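Side-chain contacts in superoxide dismutase [Fe] (Sulfolobus acidocaldarius, PDB 1B06), which converts superoxide radicals into hydrogen peroxide and oxygen at a site holding one iron ion per subunit: residues F116-F119 and K120-F123; K181-R184 and G185-L188. All blocks are in the same frame, centred on the assembly; numbering follows the deposited sequence.

Contact 1: F116-F119 and K120-F123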
loop_
_atom_site.group_PDB
_atom_site.type_symbol
_atom_site.label_atom_id
_atom_site.label_comp_id
_atom_site.label_asym_id
_atom_site.label_seq_id
_atom_site.Cartn_x
_atom_site.Cartn_y
_atom_site.Cartn_z
ATOM N N PHE A 116 -0.443 -21.510 25.475
ATOM C CA PHE A 116 -1.552 -21.142 24.602
ATOM C C PHE A 116 -2.180 -19.812 25.038
ATOM O O PHE A 116 -2.658 -19.040 24.211
ATOM C CB PHE A 116 -2.610 -22.249 24.613
ATOM C CG PHE A 116 -3.817 -21.938 23.783
ATOM C CD1 PHE A 116 -3.689 -21.653 22.428
ATOM C CD2 PHE A 116 -5.085 -21.922 24.355
ATOM C CE1 PHE A 116 -4.806 -21.356 21.653
ATOM C CE2 PHE A 116 -6.208 -21.626 23.589
ATOM C CZ PHE A 116 -6.067 -21.343 22.234
ATOM N N ASP A 117 -2.173 -19.547 26.340
ATOM C CA ASP A 117 -2.741 -18.311 26.862
ATOM C C ASP A 117 -1.955 -17.080 26.416
ATOM O O ASP A 117 -2.550 -16.061 26.080
ATOM C CB ASP A 117 -2.811 -18.363 28.389
ATOM C CG ASP A 117 -3.931 -19.261 28.886
ATOM O OD1 ASP A 117 -5.098 -19.037 28.498
ATOM O OD2 ASP A 117 -3.649 -20.197 29.663
ATOM N N ARG A 118 -0.627 -17.165 26.416
ATOM C CA ARG A 118 0.188 -16.037 25.982
ATOM C C ARG A 118 -0.013 -15.852 24.488
ATOM O O ARG A 118 -0.226 -14.738 24.022
ATOM C CB ARG A 118 1.672 -16.280 26.262
ATOM C CG ARG A 118 2.331 -15.193 27.102
ATOM C CD ARG A 118 2.794 -14.002 26.276
ATOM N NE ARG A 118 1.926 -12.843 26.469
ATOM C CZ ARG A 118 2.283 -11.577 26.260
ATOM N NH1 ARG A 118 3.506 -11.271 25.849
ATOM N NH2 ARG A 118 1.400 -10.610 26.442
ATOM N N PHE A 119 0.054 -16.949 23.741
ATOM C CA PHE A 119 -0.137 -16.883 22.297
ATOM C C PHE A 119 -1.444 -16.165 21.989
ATOM O O PHE A 119 -1.486 -15.263 21.147
ATOM C CB PHE A 119 -0.177 -18.285 21.683
ATOM C CG PHE A 119 -0.645 -18.299 20.254
ATOM C CD1 PHE A 119 0.212 -17.920 19.225
ATOM C CD2 PHE A 119 -1.955 -18.643 19.941
ATOM C CE1 PHE A 119 -0.230 -17.880 17.905
ATOM C CE2 PHE A 119 -2.408 -18.604 18.620
ATOM C CZ PHE A 119 -1.542 -18.221 17.603
ATOM N N LYS A 120 -2.508 -16.570 22.678
ATOM C CA LYS A 120 -3.826 -15.973 22.497
ATOM C C LYS A 120 -3.776 -14.470 22.749
ATOM O O LYS A 120 -4.389 -13.683 22.029
ATOM C CB LYS A 120 -4.816 -16.617 23.456
ATOM C CG LYS A 120 -6.214 -16.720 22.925
ATOM C CD LYS A 120 -6.823 -18.050 23.306
ATOM C CE LYS A 120 -8.158 -17.854 23.979
ATOM N NZ LYS A 120 -8.263 -18.659 25.218
ATOM N N GLN A 121 -3.039 -14.075 23.782
ATOM C CA GLN A 121 -2.897 -12.669 24.131
ATOM C C GLN A 121 -2.163 -11.901 23.041
ATOM O O GLN A 121 -2.595 -10.823 22.634
ATOM C CB GLN A 121 -2.118 -12.521 25.439
ATOM C CG GLN A 121 -2.953 -12.689 26.686
ATOM C CD GLN A 121 -2.103 -12.920 27.921
ATOM O OE1 GLN A 121 -0.963 -12.463 28.000
ATOM N NE2 GLN A 121 -2.656 -13.635 28.894
ATOM N N VAL A 122 -1.044 -12.454 22.580
ATOM C CA VAL A 122 -0.239 -11.807 21.551
ATOM C C VAL A 122 -0.957 -11.771 20.205
ATOM O O VAL A 122 -0.913 -10.757 19.500
ATOM C CB VAL A 122 1.120 -12.509 21.377
ATOM C CG1 VAL A 122 1.947 -11.784 20.324
ATOM C CG2 VAL A 122 1.863 -12.525 22.700
ATOM N N PHE A 123 -1.621 -12.867 19.851
ATOM C CA PHE A 123 -2.353 -12.920 18.592
ATOM C C PHE A 123 -3.497 -11.906 18.599
ATOM O O PHE A 123 -3.751 -11.228 17.599
ATOM C CB PHE A 123 -2.911 -14.323 18.346
ATOM C CG PHE A 123 -3.475 -14.512 16.963
ATOM C CD1 PHE A 123 -4.779 -14.127 16.670
ATOM C CD2 PHE A 123 -2.694 -15.059 15.948
ATOM C CE1 PHE A 123 -5.298 -14.281 15.383
ATOM C CE2 PHE A 123 -3.204 -15.220 14.656
ATOM C CZ PHE A 123 -4.508 -14.830 14.374
#
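The amide oxygen OE1 of Gln121 is gripped by two nitrogens of Arg118. NE donates the sounder bond, 3.3 Å to OE1 with an N-H...O angle of 153°, and NH2 adds a weak one. OE1 meets the guanidinium edge in its plane, yet NE stands above the carbonyl plane of the glutamine, because the two flat groups are turned 70° apart. The arginine chain, bent at chi2 and chi3, carries its planar end forward along the helix, where CG2 of Val122 lies over one face, 3.7 Å from CZ. Val122 holds CG2 anti to its own carbonyl carbon, which brings the methyl to that face. NH1 reaches Ile56 O of the second subunit, a stronger partner than the glutamine.

The inward side of helix 116-129 is aromatic. Phe119 and Phe123 run side by side, CZ of Phe119 lying 3.8 Å from CD2 of Phe123, their planes at 41°, and both pack on Leu167 of the sheet. Phe116, one turn earlier, meets the aliphatic part of Lys120 obliquely, 3.5 Å from CZ to CD. Backbone i to i+4 bonds run through both turns, the shortest from Phe123 N to Phe119 O at 2.7 Å. The helix is thus amphipathic: Phe119 and Phe123 bury one side against the sheet, while Arg118 lies against a neutral amide and a methyl, contacts that probably limit its freedom while NH1 bonds the second subunit.

Contact 2: K181-R184 and G185-L188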
loop_
_atom_site.group_PDB
_atom_site.type_symbol
_atom_site.label_atom_id
_atom_site.label_comp_id
_atom_site.label_asym_id
_atom_site.label_seq_id
_atom_site.Cartn_x
_atom_site.Cartn_y
_atom_site.Cartn_z
ATOM N N LYS A 181 -21.234 -4.500 15.089
ATOM C CA LYS A 181 -21.050 -3.101 14.729
ATOM C C LYS A 181 -19.553 -2.787 14.778
ATOM O O LYS A 181 -18.733 -3.578 14.314
ATOM C CB LYS A 181 -21.815 -2.193 15.695
ATOM C CG LYS A 181 -23.108 -1.644 15.125
ATOM C CD LYS A 181 -24.304 -2.104 15.933
ATOM C CE LYS A 181 -25.599 -1.526 15.380
ATOM N NZ LYS A 181 -25.982 -0.259 16.068
ATOM N N ASN A 182 -19.189 -1.649 15.357
ATOM C CA ASN A 182 -17.784 -1.268 15.424
ATOM C C ASN A 182 -16.995 -1.961 16.526
ATOM O O ASN A 182 -15.829 -1.632 16.755
ATOM C CB ASN A 182 -17.662 0.245 15.592
ATOM C CG ASN A 182 -18.194 0.727 16.924
ATOM O OD1 ASN A 182 -19.219 0.245 17.409
ATOM N ND2 ASN A 182 -17.500 1.687 17.524
ATOM N N LYS A 183 -17.616 -2.924 17.199
ATOM C CA LYS A 183 -16.949 -3.638 18.286
ATOM C C LYS A 183 -16.115 -4.817 17.800
ATOM O O LYS A 183 -16.398 -5.972 18.114
ATOM C CB LYS A 183 -17.979 -4.121 19.302
ATOM C CG LYS A 183 -17.857 -3.439 20.645
ATOM C CD LYS A 183 -18.733 -2.208 20.717
ATOM C CE LYS A 183 -20.030 -2.512 21.453
ATOM N NZ LYS A 183 -20.449 -3.929 21.252
ATOM N N ARG A 184 -15.076 -4.506 17.037
ATOM C CA ARG A 184 -14.185 -5.509 16.477
ATOM C C ARG A 184 -13.554 -6.406 17.546
ATOM O O ARG A 184 -13.393 -7.615 17.344
ATOM C CB ARG A 184 -13.102 -4.802 15.668
ATOM C CG ARG A 184 -12.383 -5.675 14.665
ATOM C CD ARG A 184 -10.919 -5.317 14.651
ATOM N NE ARG A 184 -10.493 -4.783 13.368
ATOM C CZ ARG A 184 -9.433 -4.002 13.199
ATOM N NH1 ARG A 184 -8.684 -3.654 14.237
ATOM N NH2 ARG A 184 -9.111 -3.584 11.984
ATOM N N GLY A 185 -13.196 -5.811 18.682
ATOM C CA GLY A 185 -12.585 -6.566 19.766
ATOM C C GLY A 185 -13.496 -7.652 20.304
ATOM O O GLY A 185 -13.033 -8.738 20.638
ATOM N N ASP A 186 -14.793 -7.353 20.392
ATOM C CA ASP A 186 -15.782 -8.312 20.872
ATOM C C ASP A 186 -15.875 -9.480 19.899
ATOM O O ASP A 186 -16.021 -10.627 20.314
ATOM C CB ASP A 186 -17.156 -7.646 20.985
ATOM C CG ASP A 186 -17.226 -6.647 22.117
ATOM O OD1 ASP A 186 -16.159 -6.183 22.576
ATOM O OD2 ASP A 186 -18.352 -6.329 22.549
ATOM N N TYR A 187 -15.799 -9.177 18.605
ATOM C CA TYR A 187 -15.873 -10.200 17.565
ATOM C C TYR A 187 -14.673 -11.135 17.666
ATOM O O TYR A 187 -14.818 -12.355 17.570
ATOM C CB TYR A 187 -15.921 -9.531 16.181
ATOM C CG TYR A 187 -15.422 -10.380 15.028
ATOM C CD1 TYR A 187 -16.112 -11.524 14.622
ATOM C CD2 TYR A 187 -14.268 -10.025 14.325
ATOM C CE1 TYR A 187 -15.665 -12.295 13.537
ATOM C CE2 TYR A 187 -13.812 -10.787 13.240
ATOM C CZ TYR A 187 -14.513 -11.918 12.852
ATOM O OH TYR A 187 -14.058 -12.670 11.787
ATOM N N LEU A 188 -13.491 -10.564 17.876
ATOM C CA LEU A 188 -12.277 -11.367 17.986
ATOM C C LEU A 188 -12.332 -12.321 19.178
ATOM O O LEU A 188 -11.850 -13.450 19.101
ATOM C CB LEU A 188 -11.047 -10.462 18.094
ATOM C CG LEU A 188 -10.708 -9.681 16.819
ATOM C CD1 LEU A 188 -9.715 -8.561 17.141
ATOM C CD2 LEU A 188 -10.144 -10.640 15.771
#
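Lys183 and Asp186 meet through a long salt bridge, NZ lying 3.4 Å from OD2, and the hydrogen bond within it is weak. The bends at chi2, chi3 and chi4 bring NZ round to the carboxylate, and the methylene CG touches it as well, 3.5 Å from OD2. Asp186 turns CG anti to its carbonyl carbon (chi1 -70°), which carries the carboxylate back toward the lysine. Next to this pair the carbonyl O of Lys183 receives Tyr187 N at 3.3 Å and more weakly Asp186 N. Lys183 is the N-cap of helix 184-191 and the centre of an inverse gamma turn, in which Arg184 N is weakly bonded to Asn182 O. Asp186 suits this first turn, since its negative charge would be favoured near the positive end of the helix dipole. One residue on, Arg184 O takes Leu188 N at 3.0 Å and also touches CG of Leu188, at 3.4 Å. Further out, Arg184 NE forms a salt bridge with Glu171, next to the iron ligand Asp170. Tyr187 is buried, its ring directed inward, and its OH is hydrogen-bonded to Asp170 O and Tyr87 OH, consistent with a place in the second shell of the iron site.

How the contacts relate
Contacts 1 and 2 lie in the same C-terminal domain, their centres about 18 Å apart and their nearest atoms about 6 Å, without touching. Each has a buried side and a more exposed polar one. Contact 1 sits within a continuous helix, contact 2 where a loop enters one. Both inner sides reach strand 165-170, through Phe119 and Phe123 in one and Tyr187 and Leu188 in the other; Leu188 also rests on the later part of helix 116-129. The chemistry differs with place: 116-123 buries plain hydrocarbon rings and sends a cation to the second subunit, whereas 181-188 pairs charges within its own chain, packs its loop on the third subunit and buries a hydroxyl closer to the metal.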